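Local coordinates for fiber protein 2 (Fowl adenovirus 1, PDB 2VTW) that assembles into homotrimers, probably forms the spikes at the capsid vertices and, through its C-terminal head domain, attaches the virion to a host-cell receptor, at residues A[49-54]-A[184-189]; A[73-78]-A[164-169]; A[151-156]-A[192-197]. One frame throughout, in Å; residues are numbered along the deposited sequence.

Contact 1 (A[49-54]-A[184-189]); sequences YVKVDT and NGTVAI
V50 and V52 pair with I189 and V187 through backbone hydrogen bonds that join 49-53 to 185-189 as neighbouring antiparallel strands in one sheet of the head's beta-sandwich. Each pair is bonded twice; V52 N, for example, reaches V187 O at 3.0 Å. K51-A188 lies between them and D53-T186 follows V52-V187, both non-hydrogen-bonded pairs, where CA-H...O contacts fill in, as from K51 CA to V187 O. T54 N carries the ladder on to G185 O at 3.0 Å and 174°.

At this end T54 OG1 accepts two bonds, from G185 N at 2.9 Å and from N184 ND2 at 3.1 Å. Its chi1 of 59° sets OG1 between the backbone N and the carbonyl carbon, while the N184 side chain crosses that of T54 at about a right angle, with OG1 near the amide plane.

Side-chain contacts fall on both faces. On one, I189 CG2 meets V50 CB at 3.7 Å; F171 touches both side chains. On the other, the extended K51 chain lays CG 3.7 Å from A188 CB, and T186 CG2 makes van der Waals contact with the carboxylate at D53 CG. The polar ends turn elsewhere, D53 OD1 to T55 and T186 OG1 to T139. Y49 packs on P109 and A188 on I110 of the second subunit.

The chemistry is thus mainly backbone bonding, with a threonine hydroxyl binding the strand ends together.

Contact 2 (A[73-78]-A[164-169]); sequences TVWVSS and YNLIAF
The indole of W75 is covered on one face by A168, whose CB makes a CH-pi contact with the six-membered ring, 3.6 Å from its centroid and 15° off the normal. The other face receives a methyl of V156, toward the rim. L166 crosses the indole at about a right angle, its CB 3.6 Å from W75 CE3, and the rings of F115 and Y124 also meet the tryptophan, that of F115 almost parallel to it. W75 and A168 are on the same face of the sheet; chi1 of -76° puts the tryptophan CG beside the backbone N.

The phenyl ring of F169 lies on the opposite face of the sheet. V74 O is at its edge, near the ring plane, and V76 CG2 approaches F169 CE2 obliquely at 3.7 Å.

Between the two faces runs a regular antiparallel ladder. V74 and F169 bond in both directions at 2.8 Å, from V74 N to F169 O and from F169 N to V74 O; V76 and I167 form the next doubly bonded pair. Past V76 the strand ends, and the chains are connected by a water that accepts from S78 N at 2.8 Å and donates to N165 O at 2.9 Å. L166 CD2 packs here on S77 CB at 3.5 Å, while S77 OG is engaged by C83 O and F79 N.

V76, I167 and F169 look toward the facing strands, V76 meeting L35 and I167 meeting L44, whereas W75 and A168 lie on the other side of their sheet. Such a two-sided antiparallel pair, one face turned to a second sheet, is characteristic of the beta-sandwich of adenovirus fibre heads.

Contact 3 (A[151-156]-A[192-197]); sequences MQVTPV and VVHTCP
H194 NE2 and the carbonyl of M151 are linked by one water, which lies 2.7 Å from H194 NE2 at the edge of the imidazole, in its plane, and donates to M151 O at 2.8 Å. No direct hydrogen bond joins the two segments; this water bridges them.

Next to it, M151 and H194 slide past each other in opposite directions. M151 CB comes obliquely onto H194 CD2 at 3.4 Å, and SD lies 3.7 Å from H194 CB. CB of H194 points toward 151-156, and CG is anti to the backbone N (chi1 -179°).

The strands belong to the two facing layers of the head's antiparallel beta-sandwich: their axes are 8.7 Å apart at closest and cross at -40°, so side chains rather than backbones meet. M151 also touches F169 and Y134, and I167 packs on H194, placing the contact within the interior between the layers.

At one end the extended methionine chain brings CE against V192 CG1 at 3.3 Å, a tight approach for two methyl groups. At the other, V153 CG2 meets C196 SG at 3.8 Å and stands at the edge of the histidine ring. On the other side of 192-197, V193 and T195 point away from 151-156 and pack against other subunits: V193 on T195 of the second, T195 on V193 of the third.

How the contacts relate
Contacts 1 and 2 pair neighbouring strands within a layer, whereas contact 3 joins facing layers and replaces direct backbone bonding with side-chain packing and a water. Contacts 2 and 3 are buried, contact 2 nearest the chain's centre; contact 1 is partly buried, toward the periphery, and is the one with side-chain hydrogen bonds across the segments, at T54 OG1. Strand 185-197 serves both contacts 1 and 3, which lie on opposite sides of the centre, about 22 Å apart between their own centres. Contacts 2 and 3 are joined more directly, with probable backbone hydrogen bonds from V156 N to Y164 O and from T154 N to L166 O. V50 and V74 connect contacts 1 and 2 by methyl packing.

Contact 1 (A[49-54]-A[184-189])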
loop_
_atom_site.group_PDB
_atom_site.type_symbol
_atom_site.label_atom_id
_atom_site.label_comp_id
_atom_site.label_asym_id
_atom_site.label_seq_id
_atom_site.Cartn_x
_atom_site.Cartn_y
_atom_site.Cartn_z
ATOM N N TYR A 49 -3.505 -7.761 -12.053
ATOM C CA TYR A 49 -3.847 -6.974 -13.243
ATOM C C TYR A 49 -5.183 -7.457 -13.834
ATOM O O TYR A 49 -5.470 -8.664 -13.830
ATOM C CB TYR A 49 -2.802 -7.107 -14.323
ATOM C CG TYR A 49 -1.403 -6.613 -14.024
ATOM C CD1 TYR A 49 -1.019 -5.288 -14.317
ATOM C CD2 TYR A 49 -0.452 -7.468 -13.521
ATOM C CE1 TYR A 49 0.276 -4.857 -14.085
ATOM C CE2 TYR A 49 0.809 -7.050 -13.281
ATOM C CZ TYR A 49 1.180 -5.749 -13.558
ATOM O OH TYR A 49 2.492 -5.389 -13.296
ATOM N N VAL A 50 -5.996 -6.528 -14.337
ATOM C CA VAL A 50 -7.267 -6.843 -15.014
ATOM C C VAL A 50 -7.305 -6.105 -16.363
ATOM O O VAL A 50 -6.951 -4.916 -16.437
ATOM C CB VAL A 50 -8.509 -6.436 -14.153
ATOM C CG1 VAL A 50 -9.816 -6.459 -14.976
ATOM C CG2 VAL A 50 -8.664 -7.353 -12.948
ATOM N N LYS A 51 -7.724 -6.796 -17.428
ATOM C CA LYS A 51 -7.992 -6.127 -18.736
ATOM C C LYS A 51 -9.354 -6.568 -19.312
ATOM O O LYS A 51 -9.686 -7.750 -19.282
ATOM C CB LYS A 51 -6.840 -6.367 -19.713
ATOM C CG LYS A 51 -6.929 -5.559 -21.006
ATOM C CD LYS A 51 -5.777 -5.910 -21.928
ATOM C CE LYS A 51 -5.872 -5.180 -23.255
ATOM N NZ LYS A 51 -4.573 -5.358 -23.950
ATOM N N VAL A 52 -10.154 -5.601 -19.773
ATOM C CA VAL A 52 -11.446 -5.858 -20.388
ATOM C C VAL A 52 -11.438 -5.275 -21.820
ATOM O O VAL A 52 -11.143 -4.093 -22.010
ATOM C CB VAL A 52 -12.599 -5.243 -19.571
ATOM C CG1 VAL A 52 -13.954 -5.752 -20.068
ATOM C CG2 VAL A 52 -12.430 -5.554 -18.083
ATOM N N ASP A 53 -11.715 -6.130 -22.808
ATOM C CA ASP A 53 -11.735 -5.791 -24.247
ATOM C C ASP A 53 -13.212 -5.889 -24.649
ATOM O O ASP A 53 -13.848 -6.924 -24.422
ATOM C CB ASP A 53 -10.849 -6.786 -25.009
ATOM C CG ASP A 53 -10.670 -6.454 -26.514
ATOM O OD1 ASP A 53 -11.611 -5.966 -27.184
ATOM O OD2 ASP A 53 -9.568 -6.736 -27.040
ATOM N N THR A 54 -13.777 -4.807 -25.177
ATOM C CA THR A 54 -15.195 -4.775 -25.521
ATOM C C THR A 54 -15.553 -5.820 -26.587
ATOM O O THR A 54 -16.707 -6.263 -26.663
ATOM C CB THR A 54 -15.662 -3.367 -25.976
ATOM O OG1 THR A 54 -14.899 -2.952 -27.111
ATOM C CG2 THR A 54 -15.514 -2.349 -24.834
ATOM N N ASN A 184 -16.302 1.377 -27.610
ATOM C CA ASN A 184 -15.425 0.251 -27.906
ATOM C C ASN A 184 -13.968 0.509 -27.563
ATOM O O ASN A 184 -13.537 1.658 -27.461
ATOM C CB ASN A 184 -15.550 -0.103 -29.390
ATOM C CG ASN A 184 -16.855 -0.829 -29.700
ATOM O OD1 ASN A 184 -17.748 -0.287 -30.365
ATOM N ND2 ASN A 184 -16.976 -2.070 -29.197
ATOM N N GLY A 185 -13.213 -0.574 -27.415
ATOM C CA GLY A 185 -11.802 -0.494 -27.100
ATOM C C GLY A 185 -11.494 -1.340 -25.888
ATOM O O GLY A 185 -12.226 -2.270 -25.577
ATOM N N THR A 186 -10.397 -1.006 -25.209
ATOM C CA THR A 186 -9.891 -1.773 -24.065
ATOM C C THR A 186 -9.505 -0.861 -22.882
ATOM O O THR A 186 -9.224 0.328 -23.064
ATOM C CB THR A 186 -8.658 -2.670 -24.443
ATOM O OG1 THR A 186 -7.466 -1.881 -24.536
ATOM C CG2 THR A 186 -8.898 -3.442 -25.762
ATOM N N VAL A 187 -9.534 -1.453 -21.680
ATOM C CA VAL A 187 -9.085 -0.816 -20.439
ATOM C C VAL A 187 -8.282 -1.871 -19.691
ATOM O O VAL A 187 -8.684 -3.027 -19.624
ATOM C CB VAL A 187 -10.251 -0.283 -19.582
ATOM C CG1 VAL A 187 -11.218 -1.408 -19.217
ATOM C CG2 VAL A 187 -9.712 0.444 -18.303
ATOM N N ALA A 188 -7.100 -1.488 -19.231
ATOM C CA ALA A 188 -6.192 -2.369 -18.531
ATOM C C ALA A 188 -5.690 -1.632 -17.281
ATOM O O ALA A 188 -5.342 -0.430 -17.334
ATOM C CB ALA A 188 -5.040 -2.787 -19.417
ATOM N N ILE A 189 -5.676 -2.349 -16.162
ATOM C CA ILE A 189 -5.449 -1.746 -14.852
ATOM C C ILE A 189 -4.531 -2.628 -14.057
ATOM O O ILE A 189 -4.639 -3.855 -14.111
ATOM C CB ILE A 189 -6.769 -1.543 -14.080
ATOM C CG1 ILE A 189 -6.522 -0.907 -12.703
ATOM C CG2 ILE A 189 -7.476 -2.867 -13.906
ATOM C CD1 ILE A 189 -7.764 -0.364 -12.039
#

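Contact 2 (A[73-78]-A[164-169])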
loop_
_atom_site.group_PDB
_atom_site.type_symbol
_atom_site.label_atom_id
_atom_site.label_comp_id
_atom_site.label_asym_id
_atom_site.label_seq_id
_atom_site.Cartn_x
_atom_site.Cartn_y
_atom_site.Cartn_z
ATOM N N THR A 73 -16.827 -6.051 -9.999
ATOM C CA THR A 73 -16.156 -6.825 -8.950
ATOM C C THR A 73 -15.444 -8.024 -9.532
ATOM O O THR A 73 -15.969 -8.717 -10.422
ATOM C CB THR A 73 -17.155 -7.271 -7.869
ATOM O OG1 THR A 73 -17.785 -6.116 -7.313
ATOM C CG2 THR A 73 -16.485 -8.104 -6.755
ATOM N N VAL A 74 -14.239 -8.247 -9.033
ATOM C CA VAL A 74 -13.464 -9.443 -9.277
ATOM C C VAL A 74 -13.216 -10.131 -7.905
ATOM O O VAL A 74 -12.829 -9.481 -6.923
ATOM C CB VAL A 74 -12.120 -9.106 -9.964
ATOM C CG1 VAL A 74 -11.214 -10.364 -10.091
ATOM C CG2 VAL A 74 -12.389 -8.513 -11.332
ATOM N N TRP A 75 -13.494 -11.433 -7.845
ATOM C CA TRP A 75 -13.246 -12.262 -6.666
ATOM C C TRP A 75 -11.945 -13.015 -6.805
ATOM O O TRP A 75 -11.768 -13.750 -7.765
ATOM C CB TRP A 75 -14.397 -13.267 -6.480
ATOM C CG TRP A 75 -15.601 -12.630 -5.925
ATOM C CD1 TRP A 75 -16.671 -12.176 -6.613
ATOM C CD2 TRP A 75 -15.854 -12.344 -4.540
ATOM N NE1 TRP A 75 -17.581 -11.620 -5.749
ATOM C CE2 TRP A 75 -17.096 -11.706 -4.470
ATOM C CE3 TRP A 75 -15.132 -12.536 -3.363
ATOM C CZ2 TRP A 75 -17.649 -11.292 -3.263
ATOM C CZ3 TRP A 75 -15.677 -12.128 -2.176
ATOM C CH2 TRP A 75 -16.921 -11.523 -2.125
ATOM N N VAL A 76 -11.009 -12.824 -5.878
ATOM C CA VAL A 76 -9.822 -13.695 -5.826
ATOM C C VAL A 76 -10.080 -14.797 -4.801
ATOM O O VAL A 76 -10.483 -14.515 -3.648
ATOM C CB VAL A 76 -8.522 -12.945 -5.500
ATOM C CG1 VAL A 76 -7.378 -13.911 -5.242
ATOM C CG2 VAL A 76 -8.177 -12.013 -6.649
ATOM N N SER A 77 -9.844 -16.040 -5.233
ATOM C CA SER A 77 -10.206 -17.234 -4.465
ATOM C C SER A 77 -9.030 -18.152 -4.396
ATOM O O SER A 77 -8.246 -18.204 -5.333
ATOM C CB SER A 77 -11.398 -17.946 -5.102
ATOM O OG SER A 77 -11.765 -19.108 -4.369
ATOM N N SER A 78 -8.880 -18.793 -3.230
ATOM C CA SER A 78 -7.977 -19.899 -3.019
ATOM C C SER A 78 -8.730 -21.271 -3.063
ATOM O O SER A 78 -8.096 -22.297 -2.919
ATOM C CB SER A 78 -7.280 -19.774 -1.660
ATOM O OG SER A 78 -8.221 -19.833 -0.586
ATOM N N TYR A 164 -16.962 -19.440 2.859
ATOM C CA TYR A 164 -15.534 -19.420 2.543
ATOM C C TYR A 164 -15.043 -17.946 2.456
ATOM O O TYR A 164 -15.734 -17.066 1.929
ATOM C CB TYR A 164 -15.260 -20.070 1.179
ATOM C CG TYR A 164 -15.696 -21.507 1.046
ATOM C CD1 TYR A 164 -14.762 -22.537 1.006
ATOM C CD2 TYR A 164 -17.048 -21.830 0.913
ATOM C CE1 TYR A 164 -15.164 -23.878 0.862
ATOM C CE2 TYR A 164 -17.467 -23.171 0.772
ATOM C CZ TYR A 164 -16.518 -24.188 0.753
ATOM O OH TYR A 164 -16.915 -25.513 0.613
ATOM N N ASN A 165 -13.832 -17.704 2.945
ATOM C CA ASN A 165 -13.249 -16.349 2.933
ATOM C C ASN A 165 -12.433 -16.102 1.659
ATOM O O ASN A 165 -11.440 -16.769 1.396
ATOM C CB ASN A 165 -12.409 -16.116 4.175
ATOM C CG ASN A 165 -13.221 -16.185 5.465
ATOM O OD1 ASN A 165 -14.355 -15.700 5.568
ATOM N ND2 ASN A 165 -12.636 -16.807 6.456
ATOM N N LEU A 166 -12.919 -15.153 0.862
ATOM C CA LEU A 166 -12.299 -14.706 -0.385
ATOM C C LEU A 166 -12.024 -13.191 -0.314
ATOM O O LEU A 166 -12.545 -12.521 0.575
ATOM C CB LEU A 166 -13.232 -14.982 -1.569
ATOM C CG LEU A 166 -13.269 -16.422 -2.157
ATOM C CD1 LEU A 166 -13.808 -17.442 -1.141
ATOM C CD2 LEU A 166 -14.091 -16.408 -3.452
ATOM N N ILE A 167 -11.245 -12.675 -1.274
ATOM C CA ILE A 167 -11.029 -11.227 -1.432
ATOM C C ILE A 167 -11.869 -10.645 -2.586
ATOM O O ILE A 167 -11.686 -11.028 -3.719
ATOM C CB ILE A 167 -9.509 -10.869 -1.682
ATOM C CG1 ILE A 167 -8.584 -11.685 -0.773
ATOM C CG2 ILE A 167 -9.304 -9.315 -1.517
ATOM C CD1 ILE A 167 -7.127 -11.733 -1.185
ATOM N N ALA A 168 -12.771 -9.719 -2.279
ATOM C CA ALA A 168 -13.518 -8.973 -3.283
ATOM C C ALA A 168 -12.756 -7.682 -3.639
ATOM O O ALA A 168 -12.355 -6.927 -2.740
ATOM C CB ALA A 168 -14.915 -8.637 -2.787
ATOM N N PHE A 169 -12.533 -7.478 -4.938
ATOM C CA PHE A 169 -11.954 -6.247 -5.493
ATOM C C PHE A 169 -13.039 -5.577 -6.297
ATOM O O PHE A 169 -13.465 -6.131 -7.302
ATOM C CB PHE A 169 -10.810 -6.548 -6.446
ATOM C CG PHE A 169 -9.562 -7.063 -5.795
ATOM C CD1 PHE A 169 -8.443 -6.268 -5.692
ATOM C CD2 PHE A 169 -9.484 -8.369 -5.349
ATOM C CE1 PHE A 169 -7.283 -6.739 -5.125
ATOM C CE2 PHE A 169 -8.305 -8.858 -4.761
ATOM C CZ PHE A 169 -7.214 -8.054 -4.640
HETATM O O HOH W 1 -9.882 -17.811 -0.775
#

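Contact 3 (A[151-156]-A[192-197])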
loop_
_atom_site.group_PDB
_atom_site.type_symbol
_atom_site.label_atom_id
_atom_site.label_comp_id
_atom_site.label_asym_id
_atom_site.label_seq_id
_atom_site.Cartn_x
_atom_site.Cartn_y
_atom_site.Cartn_z
ATOM N N MET A 151 -10.932 -2.999 -1.551
ATOM C CA MET A 151 -10.497 -4.370 -1.330
ATOM C C MET A 151 -10.973 -4.864 0.055
ATOM O O MET A 151 -10.705 -4.225 1.086
ATOM C CB MET A 151 -8.996 -4.469 -1.490
ATOM C CG MET A 151 -8.476 -3.902 -2.828
ATOM S SD MET A 151 -6.731 -3.509 -2.728
ATOM C CE MET A 151 -6.592 -2.285 -4.011
ATOM N N GLN A 152 -11.708 -5.988 0.052
ATOM C CA GLN A 152 -12.419 -6.455 1.223
ATOM C C GLN A 152 -12.410 -7.985 1.282
ATOM O O GLN A 152 -13.014 -8.662 0.434
ATOM C CB GLN A 152 -13.849 -5.935 1.213
ATOM C CG GLN A 152 -14.702 -6.306 2.449
ATOM C CD GLN A 152 -16.177 -6.140 2.156
ATOM O OE1 GLN A 152 -16.691 -5.023 2.087
ATOM N NE2 GLN A 152 -16.867 -7.256 1.944
ATOM N N VAL A 153 -11.707 -8.533 2.270
ATOM C CA VAL A 153 -11.843 -9.966 2.565
ATOM C C VAL A 153 -13.277 -10.199 3.084
ATOM O O VAL A 153 -13.748 -9.511 3.991
ATOM C CB VAL A 153 -10.821 -10.429 3.571
ATOM C CG1 VAL A 153 -11.136 -11.850 4.059
ATOM C CG2 VAL A 153 -9.440 -10.357 2.957
ATOM N N THR A 154 -13.965 -11.158 2.484
ATOM C CA THR A 154 -15.411 -11.305 2.649
ATOM C C THR A 154 -15.776 -12.784 2.795
ATOM O O THR A 154 -15.235 -13.620 2.075
ATOM C CB THR A 154 -16.154 -10.787 1.379
ATOM O OG1 THR A 154 -15.701 -9.458 1.038
ATOM C CG2 THR A 154 -17.623 -10.793 1.600
ATOM N N PRO A 155 -16.674 -13.114 3.726
ATOM C CA PRO A 155 -17.206 -14.499 3.786
ATOM C C PRO A 155 -18.227 -14.764 2.678
ATOM O O PRO A 155 -19.179 -14.021 2.559
ATOM C CB PRO A 155 -17.891 -14.572 5.155
ATOM C CG PRO A 155 -18.072 -13.186 5.600
ATOM C CD PRO A 155 -17.231 -12.254 4.767
ATOM N N VAL A 156 -18.016 -15.810 1.885
ATOM C CA VAL A 156 -18.925 -16.117 0.767
ATOM C C VAL A 156 -19.740 -17.396 1.070
ATOM O O VAL A 156 -19.161 -18.453 1.280
ATOM C CB VAL A 156 -18.154 -16.273 -0.554
ATOM C CG1 VAL A 156 -19.115 -16.446 -1.724
ATOM C CG2 VAL A 156 -17.235 -15.063 -0.790
ATOM N N VAL A 192 -2.667 -3.930 -9.111
ATOM C CA VAL A 192 -3.440 -3.586 -7.932
ATOM C C VAL A 192 -2.923 -4.473 -6.819
ATOM O O VAL A 192 -3.054 -5.698 -6.923
ATOM C CB VAL A 192 -4.913 -3.834 -8.162
ATOM C CG1 VAL A 192 -5.718 -3.544 -6.883
ATOM C CG2 VAL A 192 -5.418 -2.992 -9.357
ATOM N N VAL A 193 -2.310 -3.889 -5.779
ATOM C CA VAL A 193 -1.644 -4.693 -4.759
ATOM C C VAL A 193 -2.421 -4.564 -3.464
ATOM O O VAL A 193 -2.761 -3.450 -3.024
ATOM C CB VAL A 193 -0.139 -4.376 -4.584
ATOM C CG1 VAL A 193 0.476 -5.244 -3.534
ATOM C CG2 VAL A 193 0.642 -4.538 -5.901
ATOM N N HIS A 194 -2.765 -5.722 -2.895
ATOM C CA HIS A 194 -3.516 -5.818 -1.651
ATOM C C HIS A 194 -2.707 -6.604 -0.664
ATOM O O HIS A 194 -2.111 -7.601 -1.035
ATOM C CB HIS A 194 -4.828 -6.556 -1.890
ATOM C CG HIS A 194 -5.670 -6.685 -0.669
ATOM N ND1 HIS A 194 -5.943 -7.900 -0.087
ATOM C CD2 HIS A 194 -6.259 -5.749 0.115
ATOM C CE1 HIS A 194 -6.705 -7.713 0.973
ATOM N NE2 HIS A 194 -6.908 -6.417 1.121
ATOM N N THR A 195 -2.686 -6.163 0.598
ATOM C CA THR A 195 -2.079 -6.933 1.673
ATOM C C THR A 195 -3.113 -7.206 2.775
ATOM O O THR A 195 -3.932 -6.352 3.142
ATOM C CB THR A 195 -0.804 -6.247 2.249
ATOM O OG1 THR A 195 0.158 -6.071 1.217
ATOM C CG2 THR A 195 -0.150 -7.081 3.350
ATOM N N CYS A 196 -3.090 -8.435 3.279
ATOM C CA CYS A 196 -3.957 -8.820 4.391
ATOM C C CYS A 196 -3.347 -10.024 5.098
ATOM O O CYS A 196 -2.457 -10.686 4.548
ATOM C CB CYS A 196 -5.395 -9.088 3.939
ATOM S SG CYS A 196 -5.660 -10.570 2.914
ATOM N N PRO A 197 -3.769 -10.260 6.352
ATOM C CA PRO A 197 -3.430 -11.485 7.025
ATOM C C PRO A 197 -3.986 -12.710 6.315
ATOM O O PRO A 197 -5.131 -12.726 5.887
ATOM C CB PRO A 197 -4.078 -11.316 8.404
ATOM C CG PRO A 197 -4.169 -9.825 8.587
ATOM C CD PRO A 197 -4.539 -9.356 7.228
HETATM O O HOH W 2 -8.831 -5.432 2.768
#